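Adenylate cyclase (PDB 6YP4) acts predominantly as a triphosphatase, though first taken for an adenylyl cyclase, and binds magnesium and a GTP analogue. Local coordinates at residues L31-F36 with G132-R137; Y155-S160 with F196-S201; I3-R8 with C165-P170. All blocks are in the same frame, centred on the assembly; numbering follows the deposited sequence.

Interaction 1: residues L31-F36 with G132-R137; sequences LQHNLF and GFRNVR. With GCP (phosphomethylphosphonic acid guanylate ester), chain B.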
loop_
_atom_site.group_PDB
_atom_site.type_symbol
_atom_site.label_atom_id
_atom_site.label_comp_id
_atom_site.label_asym_id
_atom_site.label_seq_id
_atom_site.Cartn_x
_atom_site.Cartn_y
_atom_site.Cartn_z
ATOM N N LEU A 31 -8.635 10.478 3.243
ATOM C CA LEU A 31 -9.013 11.616 2.413
ATOM C C LEU A 31 -7.820 12.062 1.570
ATOM O O LEU A 31 -6.714 12.218 2.092
ATOM C CB LEU A 31 -9.491 12.758 3.312
ATOM C CG LEU A 31 -9.784 14.080 2.625
ATOM C CD1 LEU A 31 -10.938 13.857 1.678
ATOM C CD2 LEU A 31 -10.131 15.131 3.656
ATOM N N GLN A 32 -8.038 12.238 0.268
ATOM C CA GLN A 32 -7.014 12.701 -0.665
ATOM C C GLN A 32 -7.461 14.004 -1.313
ATOM O O GLN A 32 -8.631 14.142 -1.691
ATOM C CB GLN A 32 -6.754 11.662 -1.772
ATOM C CG GLN A 32 -6.759 10.189 -1.286
ATOM C CD GLN A 32 -6.515 9.186 -2.401
ATOM O OE1 GLN A 32 -7.182 9.225 -3.427
ATOM N NE2 GLN A 32 -5.518 8.275 -2.207
ATOM N N HIS A 33 -6.536 14.956 -1.447
ATOM C CA HIS A 33 -6.709 16.093 -2.356
ATOM C C HIS A 33 -5.655 15.995 -3.448
ATOM O O HIS A 33 -4.452 15.977 -3.158
ATOM C CB HIS A 33 -6.622 17.437 -1.615
ATOM C CG HIS A 33 -7.752 17.683 -0.654
ATOM N ND1 HIS A 33 -7.762 17.186 0.633
ATOM C CD2 HIS A 33 -8.904 18.404 -0.785
ATOM C CE1 HIS A 33 -8.878 17.551 1.238
ATOM N NE2 HIS A 33 -9.585 18.304 0.403
ATOM N N ASN A 34 -6.108 15.899 -4.699
ATOM C CA ASN A 34 -5.242 15.731 -5.855
ATOM C C ASN A 34 -5.098 17.066 -6.578
ATOM O O ASN A 34 -6.102 17.646 -7.000
ATOM C CB ASN A 34 -5.822 14.684 -6.808
ATOM C CG ASN A 34 -6.036 13.334 -6.144
ATOM O OD1 ASN A 34 -5.084 12.695 -5.721
ATOM N ND2 ASN A 34 -7.283 12.858 -6.125
ATOM N N LEU A 35 -3.867 17.548 -6.739
ATOM C CA LEU A 35 -3.615 18.752 -7.525
ATOM C C LEU A 35 -2.711 18.444 -8.713
ATOM O O LEU A 35 -1.852 17.560 -8.648
ATOM C CB LEU A 35 -2.990 19.856 -6.680
ATOM C CG LEU A 35 -3.968 20.566 -5.752
ATOM C CD1 LEU A 35 -4.320 19.712 -4.543
ATOM C CD2 LEU A 35 -3.373 21.878 -5.321
ATOM N N PHE A 36 -2.892 19.196 -9.804
ATOM C CA PHE A 36 -2.217 18.906 -11.065
ATOM C C PHE A 36 -1.530 20.148 -11.625
ATOM O O PHE A 36 -1.944 21.287 -11.370
ATOM C CB PHE A 36 -3.203 18.344 -12.105
ATOM C CG PHE A 36 -3.866 17.078 -11.671
ATOM C CD1 PHE A 36 -5.036 17.120 -10.916
ATOM C CD2 PHE A 36 -3.324 15.844 -12.002
ATOM C CE1 PHE A 36 -5.650 15.964 -10.495
ATOM C CE2 PHE A 36 -3.929 14.682 -11.575
ATOM C CZ PHE A 36 -5.100 14.741 -10.832
ATOM N N GLY A 132 -7.658 20.923 -9.066
ATOM C CA GLY A 132 -7.719 19.549 -8.605
ATOM C C GLY A 132 -9.071 19.177 -8.049
ATOM O O GLY A 132 -10.074 19.847 -8.306
ATOM N N PHE A 133 -9.089 18.089 -7.282
ATOM C CA PHE A 133 -10.330 17.550 -6.741
ATOM C C PHE A 133 -10.004 16.673 -5.540
ATOM O O PHE A 133 -8.848 16.330 -5.287
ATOM C CB PHE A 133 -11.124 16.768 -7.802
ATOM C CG PHE A 133 -10.351 15.642 -8.445
ATOM C CD1 PHE A 133 -10.388 14.353 -7.913
ATOM C CD2 PHE A 133 -9.585 15.869 -9.586
ATOM C CE1 PHE A 133 -9.660 13.310 -8.497
ATOM C CE2 PHE A 133 -8.864 14.822 -10.181
ATOM C CZ PHE A 133 -8.900 13.545 -9.627
ATOM N N ARG A 134 -11.060 16.292 -4.822
ATOM C CA ARG A 134 -11.008 15.567 -3.562
ATOM C C ARG A 134 -11.478 14.123 -3.786
ATOM O O ARG A 134 -12.283 13.854 -4.683
ATOM C CB ARG A 134 -11.892 16.292 -2.522
ATOM C CG ARG A 134 -12.193 15.588 -1.196
ATOM C CD ARG A 134 -13.329 16.324 -0.440
ATOM N NE ARG A 134 -13.402 16.001 0.992
ATOM C CZ ARG A 134 -14.235 15.111 1.529
ATOM N NH1 ARG A 134 -14.225 14.888 2.841
ATOM N NH2 ARG A 134 -15.085 14.442 0.762
ATOM N N ASN A 135 -10.964 13.192 -2.984
ATOM C CA ASN A 135 -11.395 11.803 -3.116
ATOM C C ASN A 135 -11.265 11.100 -1.771
ATOM O O ASN A 135 -10.248 11.253 -1.086
ATOM C CB ASN A 135 -10.575 11.074 -4.194
ATOM C CG ASN A 135 -10.993 9.612 -4.390
ATOM O OD1 ASN A 135 -12.040 9.321 -4.985
ATOM N ND2 ASN A 135 -10.143 8.678 -3.935
ATOM N N VAL A 136 -12.312 10.376 -1.389
ATOM C CA VAL A 136 -12.307 9.510 -0.215
ATOM C C VAL A 136 -12.075 8.083 -0.688
ATOM O O VAL A 136 -12.844 7.562 -1.499
ATOM C CB VAL A 136 -13.616 9.617 0.578
ATOM C CG1 VAL A 136 -13.563 8.679 1.806
ATOM C CG2 VAL A 136 -13.839 11.041 1.027
ATOM N N ARG A 137 -11.023 7.442 -0.180
ATOM C CA ARG A 137 -10.642 6.110 -0.629
ATOM C C ARG A 137 -10.656 5.160 0.555
ATOM O O ARG A 137 -9.930 5.375 1.533
ATOM C CB ARG A 137 -9.257 6.116 -1.293
ATOM C CG ARG A 137 -8.645 4.718 -1.478
ATOM C CD ARG A 137 -7.501 4.770 -2.475
ATOM N NE ARG A 137 -7.929 5.237 -3.800
ATOM C CZ ARG A 137 -7.090 5.564 -4.784
ATOM N NH1 ARG A 137 -5.778 5.489 -4.600
ATOM N NH2 ARG A 137 -7.551 5.975 -5.956
HETATM P PG GCP B . -6.865 6.019 -10.114
HETATM O O1G GCP B . -7.961 5.213 -10.744
HETATM O O2G GCP B . -7.428 6.952 -9.065
HETATM O O3G GCP B . -6.142 6.807 -11.178
HETATM C C3B GCP B . -5.704 4.859 -9.311
HETATM P PB GCP B . -4.299 5.837 -8.598
HETATM O O1B GCP B . -3.869 6.959 -9.497
HETATM O O2B GCP B . -4.635 6.324 -7.210
HETATM O O3A GCP B . -3.054 4.768 -8.488
HETATM P PA GCP B . -1.729 5.164 -7.600
HETATM O O1A GCP B . -0.520 4.722 -8.405
HETATM O O2A GCP B . -1.719 6.670 -7.437
HETATM O "O5'" GCP B . -1.810 4.432 -6.081
HETATM C "C5'" GCP B . -2.789 3.426 -5.860
HETATM C "C4'" GCP B . -2.496 2.129 -6.728
HETATM O "O4'" GCP B . -1.005 1.670 -6.700
HETATM C "C3'" GCP B . -3.155 1.147 -6.245
HETATM O "O3'" GCP B . -3.750 0.375 -7.317
HETATM C "C2'" GCP B . -2.101 0.252 -5.297
HETATM O "O2'" GCP B . -2.318 -1.203 -5.429
HETATM C "C1'" GCP B . -0.901 0.587 -5.574
HETATM N N9 GCP B . -0.231 1.161 -4.339
HETATM C C8 GCP B . -0.194 2.483 -4.138
HETATM N N7 GCP B . 0.450 2.730 -2.982
HETATM C C5 GCP B . 0.813 1.548 -2.461
HETATM C C6 GCP B . 1.497 1.212 -1.295
HETATM O O6 GCP B . 1.870 2.065 -0.559
HETATM N N1 GCP B . 1.735 -0.067 -1.006
HETATM C C2 GCP B . 1.308 -1.044 -1.851
HETATM N N2 GCP B . 1.624 -2.407 -1.431
HETATM N N3 GCP B . 0.638 -0.718 -2.990
HETATM C C4 GCP B . 0.393 0.579 -3.294
#
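Gln32 and Asn135 lie side by side on neighbouring antiparallel strands of the CYTH fold, the curled sheet of the triphosphate tunnel enzymes, and they show how one face of a strand pair can be built for binding while the other packs more loosely. Backbone hydrogen bonds join Gln32 to Asn135 and Asn34 to Phe133 in both directions. On the buried face the side chains of these four residues fit closely. Asn135 ND2 donates to Gln32 OE1 at 3.1 Å, from above the carbonyl plane, and also reaches Asp151, while Asn135 OD1 is bonded to Thr153. Phe133, with CG between its backbone N and carbonyl carbon (chi1 56°), receives Asn34 ND2 at 3.4 Å from its CE1; Asn34 OD1 accepts from Arg54. Phe36 brings CE1 to within 3.4 Å of Phe133 CE2, the two rings nearly parallel but slid apart.

The opposite face, with Leu31, His33, Arg134 and Val136, is partly exposed. Leu31 CD1 and Val136 CG2 stand 4.1 Å apart, and in one of its two conformers Arg134 lays one guanidinium face against Leu31 CD1.

Back on the buried face, Gln32 OE1 sits over the centre of the Arg137 guanidinium. A salt bridge from NE to Asp151 helps fix that group, and Arg137 NH1 and NH2 both grip O2B of the GTP analogue, at 3.0 and 3.2 Å.

Interaction 2: residues Y155-S160 with F196-S201; sequences YGFGTS and FAVFRS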
loop_
_atom_site.group_PDB
_atom_site.type_symbol
_atom_site.label_atom_id
_atom_site.label_comp_id
_atom_site.label_asym_id
_atom_site.label_seq_id
_atom_site.Cartn_x
_atom_site.Cartn_y
_atom_site.Cartn_z
ATOM N N TYR A 155 -15.710 15.948 -7.627
ATOM C CA TYR A 155 -15.241 16.995 -8.512
ATOM C C TYR A 155 -16.037 18.256 -8.213
ATOM O O TYR A 155 -17.027 18.233 -7.480
ATOM C CB TYR A 155 -15.412 16.598 -9.981
ATOM C CG TYR A 155 -14.781 15.293 -10.387
ATOM C CD1 TYR A 155 -13.417 15.215 -10.684
ATOM C CD2 TYR A 155 -15.545 14.134 -10.497
ATOM C CE1 TYR A 155 -12.828 14.013 -11.068
ATOM C CE2 TYR A 155 -14.966 12.927 -10.868
ATOM C CZ TYR A 155 -13.609 12.874 -11.162
ATOM O OH TYR A 155 -13.039 11.664 -11.538
ATOM N N GLY A 156 -15.608 19.373 -8.787
ATOM C CA GLY A 156 -16.406 20.575 -8.640
ATOM C C GLY A 156 -17.830 20.382 -9.119
ATOM O O GLY A 156 -18.764 20.960 -8.561
ATOM N N PHE A 157 -18.019 19.524 -10.116
ATOM C CA PHE A 157 -19.243 19.473 -10.898
ATOM C C PHE A 157 -20.083 18.228 -10.639
ATOM O O PHE A 157 -21.153 18.096 -11.236
ATOM C CB PHE A 157 -18.891 19.567 -12.387
ATOM C CG PHE A 157 -17.690 18.746 -12.768
ATOM C CD1 PHE A 157 -17.803 17.385 -12.946
ATOM C CD2 PHE A 157 -16.448 19.334 -12.936
ATOM C CE1 PHE A 157 -16.696 16.620 -13.283
ATOM C CE2 PHE A 157 -15.339 18.576 -13.274
ATOM C CZ PHE A 157 -15.465 17.223 -13.450
ATOM N N GLY A 158 -19.640 17.314 -9.782
ATOM C CA GLY A 158 -20.427 16.129 -9.507
ATOM C C GLY A 158 -19.572 15.120 -8.770
ATOM O O GLY A 158 -18.373 15.322 -8.574
ATOM N N THR A 159 -20.214 14.021 -8.379
ATOM C CA THR A 159 -19.587 12.937 -7.624
ATOM C C THR A 159 -19.636 11.655 -8.442
ATOM O O THR A 159 -20.634 11.379 -9.124
ATOM C CB THR A 159 -20.306 12.720 -6.288
ATOM O OG1 THR A 159 -20.420 13.971 -5.612
ATOM C CG2 THR A 159 -19.541 11.746 -5.403
ATOM N N SER A 160 -18.545 10.888 -8.412
ATOM C CA SER A 160 -18.524 9.571 -9.030
ATOM C C SER A 160 -18.000 8.556 -8.021
ATOM O O SER A 160 -17.339 8.916 -7.045
ATOM C CB SER A 160 -17.660 9.550 -10.296
ATOM O OG SER A 160 -16.281 9.562 -9.984
ATOM N N PHE A 196 -8.459 11.765 -13.934
ATOM C CA PHE A 196 -7.817 12.945 -14.508
ATOM C C PHE A 196 -8.569 13.411 -15.740
ATOM O O PHE A 196 -8.874 14.599 -15.885
ATOM C CB PHE A 196 -6.354 12.646 -14.852
ATOM C CG PHE A 196 -5.604 13.819 -15.437
ATOM C CD1 PHE A 196 -5.412 14.978 -14.703
ATOM C CD2 PHE A 196 -5.077 13.750 -16.722
ATOM C CE1 PHE A 196 -4.705 16.056 -15.242
ATOM C CE2 PHE A 196 -4.364 14.824 -17.263
ATOM C CZ PHE A 196 -4.183 15.977 -16.521
ATOM N N ALA A 197 -8.890 12.477 -16.633
ATOM C CA ALA A 197 -9.642 12.810 -17.838
ATOM C C ALA A 197 -10.983 13.442 -17.501
ATOM O O ALA A 197 -11.397 14.418 -18.142
ATOM C CB ALA A 197 -9.842 11.550 -18.687
ATOM N N VAL A 198 -11.688 12.886 -16.513
ATOM C CA VAL A 198 -12.984 13.429 -16.111
ATOM C C VAL A 198 -12.817 14.838 -15.546
ATOM O O VAL A 198 -13.603 15.748 -15.854
ATOM C CB VAL A 198 -13.669 12.485 -15.104
ATOM C CG1 VAL A 198 -14.855 13.169 -14.464
ATOM C CG2 VAL A 198 -14.105 11.181 -15.786
ATOM N N PHE A 199 -11.798 15.031 -14.703
ATOM C CA PHE A 199 -11.500 16.362 -14.185
ATOM C C PHE A 199 -11.337 17.364 -15.318
ATOM O O PHE A 199 -12.050 18.374 -15.373
ATOM C CB PHE A 199 -10.235 16.311 -13.326
ATOM C CG PHE A 199 -9.692 17.665 -12.962
ATOM C CD1 PHE A 199 -8.411 18.039 -13.362
ATOM C CD2 PHE A 199 -10.453 18.557 -12.214
ATOM C CE1 PHE A 199 -7.891 19.275 -13.029
ATOM C CE2 PHE A 199 -9.940 19.811 -11.868
ATOM C CZ PHE A 199 -8.658 20.168 -12.281
ATOM N N ARG A 200 -10.421 17.084 -16.254
ATOM C CA ARG A 200 -10.161 18.022 -17.347
ATOM C C ARG A 200 -11.393 18.240 -18.212
ATOM O O ARG A 200 -11.593 19.343 -18.735
ATOM C CB ARG A 200 -8.992 17.528 -18.206
ATOM C CG ARG A 200 -7.672 17.367 -17.445
ATOM C CD ARG A 200 -7.143 18.714 -16.948
ATOM N NE ARG A 200 -6.390 19.427 -17.980
ATOM C CZ ARG A 200 -6.276 20.751 -18.046
ATOM N NH1 ARG A 200 -6.881 21.514 -17.143
ATOM N NH2 ARG A 200 -5.571 21.313 -19.026
ATOM N N SER A 201 -12.230 17.210 -18.378
ATOM C CA SER A 201 -13.417 17.348 -19.214
ATOM C C SER A 201 -14.446 18.284 -18.591
ATOM O O SER A 201 -15.267 18.869 -19.307
ATOM C CB SER A 201 -14.041 15.977 -19.463
ATOM O OG SER A 201 -14.957 15.654 -18.428
#
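The ring of Tyr155 carries Val198 CG1 over one face, displaced from the ring centre toward CZ and CE2, and the ring of Phe157 meets the same helix with Phe199 O at its edge, 3.9 Å from CE2. CG1 stands 3.9 Å from the centroid of the Tyr155 ring, 26° off the normal, a CH-pi contact whose closest approach is 3.5 Å, to CZ. Val198 holds this methyl anti to its backbone N (chi1 168°), and the two side chains cross at about a right angle. The ring of Phe157 has Tyr155 CB over one face, while Val198 O comes nearer than Phe199 O, 3.4 Å from CZ, but obliquely.

Both aromatic residues belong to a tight beta hairpin that links strands 147-155 and 158-166. Tyr155 N donates to Gly158 O, and Gly156 and Phe157 lie at the turn, with backbone torsions of a type I turn. The hairpin end is thus packed against the short helix 195-201, where Ser201 OG donates to Val198 O at 2.9 Å. Tyr155 also meets the ring of Phe133, and Tyr155 CE1 lies 4.1 Å from Phe199 CB.

An alanine in place of Tyr155 would probably deprive Val198 CG1 and the ring of Phe133 of the tyrosine ring they pack on and open a gap between hairpin and helix, although CB would still lie against Phe157.

No hydrogen bond crosses between the two segments. Their association rests on methyl and ring contacts, helped perhaps by the slightly positive edge of the Phe157 ring near Phe199 O, so shape, more than polar pairing, sets how the helix seats on the sheet.

Interaction 3: residues I3-R8 with C165-P170; sequences IEIKLR and CETTEP. With GCP (phosphomethylphosphonic acid guanylate ester), chain B; EDO (1,2-ethanediol), chain H.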
loop_
_atom_site.group_PDB
_atom_site.type_symbol
_atom_site.label_atom_id
_atom_site.label_comp_id
_atom_site.label_asym_id
_atom_site.label_seq_id
_atom_site.Cartn_x
_atom_site.Cartn_y
_atom_site.Cartn_z
ATOM N N ILE A 3 -1.148 -1.979 -14.098
ATOM C CA ILE A 3 -2.378 -2.596 -14.586
ATOM C C ILE A 3 -3.414 -2.601 -13.471
ATOM O O ILE A 3 -3.156 -3.111 -12.373
ATOM C CB ILE A 3 -2.122 -4.025 -15.092
ATOM C CG1 ILE A 3 -1.082 -4.006 -16.214
ATOM C CG2 ILE A 3 -3.422 -4.650 -15.569
ATOM C CD1 ILE A 3 -1.069 -5.250 -17.076
ATOM N N GLU A 4 -4.596 -2.045 -13.758
ATOM C CA GLU A 4 -5.684 -2.004 -12.791
ATOM C C GLU A 4 -7.000 -2.354 -13.470
ATOM O O GLU A 4 -7.209 -2.094 -14.663
ATOM C CB GLU A 4 -5.815 -0.628 -12.101
ATOM C CG GLU A 4 -5.088 -0.539 -10.757
ATOM C CD GLU A 4 -5.607 0.554 -9.837
ATOM O OE1 GLU A 4 -5.394 1.744 -10.147
ATOM O OE2 GLU A 4 -6.211 0.223 -8.791
ATOM N N ILE A 5 -7.875 -2.978 -12.702
ATOM C CA ILE A 5 -9.275 -3.144 -13.071
ATOM C C ILE A 5 -9.998 -1.905 -12.564
ATOM O O ILE A 5 -9.696 -1.415 -11.471
ATOM C CB ILE A 5 -9.856 -4.435 -12.457
ATOM C CG1 ILE A 5 -8.998 -5.650 -12.841
ATOM C CG2 ILE A 5 -11.302 -4.630 -12.851
ATOM C CD1 ILE A 5 -8.846 -5.830 -14.304
ATOM N N LYS A 6 -10.926 -1.356 -13.353
ATOM C CA LYS A 6 -11.613 -0.127 -12.956
ATOM C C LYS A 6 -13.084 -0.231 -13.337
ATOM O O LYS A 6 -13.423 -0.221 -14.526
ATOM C CB LYS A 6 -10.962 1.104 -13.590
ATOM C CG LYS A 6 -9.567 1.410 -13.055
ATOM C CD LYS A 6 -9.032 2.732 -13.573
ATOM C CE LYS A 6 -7.668 3.047 -12.986
ATOM N NZ LYS A 6 -7.171 4.360 -13.488
ATOM N N LEU A 7 -13.950 -0.326 -12.330
ATOM C CA LEU A 7 -15.394 -0.430 -12.512
ATOM C C LEU A 7 -16.072 0.781 -11.884
ATOM O O LEU A 7 -15.651 1.255 -10.828
ATOM C CB LEU A 7 -15.934 -1.700 -11.868
ATOM C CG LEU A 7 -15.142 -2.988 -12.106
ATOM C CD1 LEU A 7 -15.671 -4.090 -11.201
ATOM C CD2 LEU A 7 -15.224 -3.420 -13.570
ATOM N N ARG A 8 -17.126 1.283 -12.518
ATOM C CA ARG A 8 -17.831 2.452 -12.005
ATOM C C ARG A 8 -19.154 2.024 -11.377
ATOM O O ARG A 8 -19.884 1.221 -11.958
ATOM C CB ARG A 8 -18.065 3.469 -13.124
ATOM C CG ARG A 8 -18.778 4.737 -12.673
ATOM C CD ARG A 8 -18.915 5.724 -13.821
ATOM N NE ARG A 8 -19.642 6.917 -13.407
ATOM C CZ ARG A 8 -20.170 7.798 -14.249
ATOM N NH1 ARG A 8 -20.053 7.628 -15.567
ATOM N NH2 ARG A 8 -20.820 8.850 -13.773
ATOM N N CYS A 165 -8.752 -2.369 -8.692
ATOM C CA CYS A 165 -7.889 -3.444 -8.206
ATOM C C CYS A 165 -6.643 -3.548 -9.077
ATOM O O CYS A 165 -6.739 -3.854 -10.269
ATOM C CB CYS A 165 -8.642 -4.779 -8.198
ATOM S SG CYS A 165 -7.665 -6.119 -7.481
ATOM N N GLU A 166 -5.473 -3.320 -8.478
ATOM C CA GLU A 166 -4.201 -3.494 -9.169
ATOM C C GLU A 166 -3.816 -4.966 -9.151
ATOM O O GLU A 166 -3.868 -5.617 -8.103
ATOM C CB GLU A 166 -3.110 -2.647 -8.498
ATOM C CG GLU A 166 -2.094 -2.013 -9.460
ATOM C CD GLU A 166 -0.940 -2.941 -9.816
ATOM O OE1 GLU A 166 -0.726 -3.927 -9.075
ATOM O OE2 GLU A 166 -0.246 -2.679 -10.831
ATOM N N THR A 167 -3.422 -5.492 -10.305
ATOM C CA THR A 167 -3.173 -6.921 -10.397
ATOM C C THR A 167 -2.217 -7.193 -11.549
ATOM O O THR A 167 -2.072 -6.382 -12.469
ATOM C CB THR A 167 -4.482 -7.686 -10.587
ATOM O OG1 THR A 167 -4.221 -9.089 -10.718
ATOM C CG2 THR A 167 -5.209 -7.176 -11.839
ATOM N N THR A 168 -1.550 -8.344 -11.474
ATOM C CA THR A 168 -0.766 -8.846 -12.588
ATOM C C THR A 168 -1.558 -9.817 -13.447
ATOM O O THR A 168 -1.054 -10.249 -14.488
ATOM C CB THR A 168 0.515 -9.535 -12.091
ATOM O OG1 THR A 168 0.175 -10.738 -11.391
ATOM C CG2 THR A 168 1.281 -8.625 -11.173
ATOM N N GLU A 169 -2.790 -10.161 -13.039
ATOM C CA GLU A 169 -3.653 -11.076 -13.776
ATOM C C GLU A 169 -4.988 -10.393 -14.102
ATOM O O GLU A 169 -6.031 -10.780 -13.573
ATOM C CB GLU A 169 -3.920 -12.362 -12.996
ATOM C CG GLU A 169 -2.706 -13.012 -12.346
ATOM C CD GLU A 169 -3.063 -14.326 -11.661
ATOM O OE1 GLU A 169 -3.620 -15.222 -12.334
ATOM O OE2 GLU A 169 -2.831 -14.445 -10.447
ATOM N N PRO A 170 -4.978 -9.406 -15.009
ATOM C CA PRO A 170 -6.208 -8.610 -15.214
ATOM C C PRO A 170 -7.421 -9.416 -15.642
ATOM O O PRO A 170 -8.521 -9.175 -15.127
ATOM C CB PRO A 170 -5.792 -7.599 -16.297
ATOM C CG PRO A 170 -4.545 -8.175 -16.918
ATOM C CD PRO A 170 -3.862 -8.928 -15.835
HETATM P PG GCP B . -6.865 6.019 -10.114
HETATM O O1G GCP B . -7.961 5.213 -10.744
HETATM O O2G GCP B . -7.428 6.952 -9.065
HETATM O O3G GCP B . -6.142 6.807 -11.178
HETATM C C3B GCP B . -5.704 4.859 -9.311
HETATM P PB GCP B . -4.299 5.837 -8.598
HETATM O O1B GCP B . -3.869 6.959 -9.497
HETATM O O2B GCP B . -4.635 6.324 -7.210
HETATM O O3A GCP B . -3.054 4.768 -8.488
HETATM P PA GCP B . -1.729 5.164 -7.600
HETATM O O1A GCP B . -0.520 4.722 -8.405
HETATM O O2A GCP B . -1.719 6.670 -7.437
HETATM O "O5'" GCP B . -1.810 4.432 -6.081
HETATM C "C5'" GCP B . -2.789 3.426 -5.860
HETATM C "C4'" GCP B . -2.496 2.129 -6.728
HETATM O "O4'" GCP B . -1.005 1.670 -6.700
HETATM C "C3'" GCP B . -3.155 1.147 -6.245
HETATM O "O3'" GCP B . -3.750 0.375 -7.317
HETATM C "C2'" GCP B . -2.101 0.252 -5.297
HETATM O "O2'" GCP B . -2.318 -1.203 -5.429
HETATM C "C1'" GCP B . -0.901 0.587 -5.574
HETATM N N9 GCP B . -0.231 1.161 -4.339
HETATM C C8 GCP B . -0.194 2.483 -4.138
HETATM N N7 GCP B . 0.450 2.730 -2.982
HETATM C C5 GCP B . 0.813 1.548 -2.461
HETATM C C6 GCP B . 1.497 1.212 -1.295
HETATM O O6 GCP B . 1.870 2.065 -0.559
HETATM N N1 GCP B . 1.735 -0.067 -1.006
HETATM C C2 GCP B . 1.308 -1.044 -1.851
HETATM N N2 GCP B . 1.624 -2.407 -1.431
HETATM N N3 GCP B . 0.638 -0.718 -2.990
HETATM C C4 GCP B . 0.393 0.579 -3.294
HETATM C C1 EDO H . -22.566 4.145 -15.123
HETATM O O1 EDO H . -22.712 5.253 -14.223
HETATM C C2 EDO H . -21.644 3.113 -14.498
HETATM O O2 EDO H . -22.277 2.530 -13.353
#
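Glu4 and Glu166, paired across two antiparallel strands, turn their side chains onto the ligand face and cross them at about a right angle. They touch through their aliphatic parts, CG to CG at 3.6 Å in one of the two Glu4 conformers, while the nearly extended Glu4 and the bent Glu166 part their carboxylates: Glu4 OE1 and Glu166 OE2 end 6.8 Å apart. Each still has a like charge close by, Glu149 beside Glu4 and Glu2 beside Glu166. In Glu166 chi2 of -85° swings CD back toward Ile3, whose N makes only a weak bond to OE2. Both glutamates belong to the pocket of the GTP analogue, with Glu166 CB 3.3 Å from its O3'. Lys6 NZ adds a weak hydrogen bond to O1G.

Ile5 and Cys165 point to the other face, joined by backbone bonds in both directions. Pro170 closes the apolar end: its CB lies 3.9 Å from Ile3 CG2 and 4.1 Å from Ile5 CD1. Thr168 hydrogen-bonds to Glu169 of the second subunit. Just before Pro170, an ST turn, with Glu169 N donating to Thr167 OG1, leads the chain into helix 170-183.

That helix packs against Ile5 and Thr167, and strand 76-86 flanks strand 2-9.

How the interactions relate
Along the chain the segments come in the order 3-8, 31-36, 132-137, 155-160, 165-170, 196-201: interaction 3 spans all of interaction 1 and alternates with interaction 2. All three reach one curled antiparallel sheet. Interactions 1 and 2 have centres 11 Å apart and touch, Phe133 meeting Tyr155 and Phe199 while Phe36 meets Phe196, so helix 195-201, one side of interaction 2, also packs on the strands of interaction 1. Interaction 3 lies about 20 Å from either centre and touches neither, yet shares strand 158-166 with interaction 2. Interactions 1 and 3 both contribute residues to the pocket of the GTP analogue, and interaction 2 joins the sheet to helix 195-201 by aromatic packing.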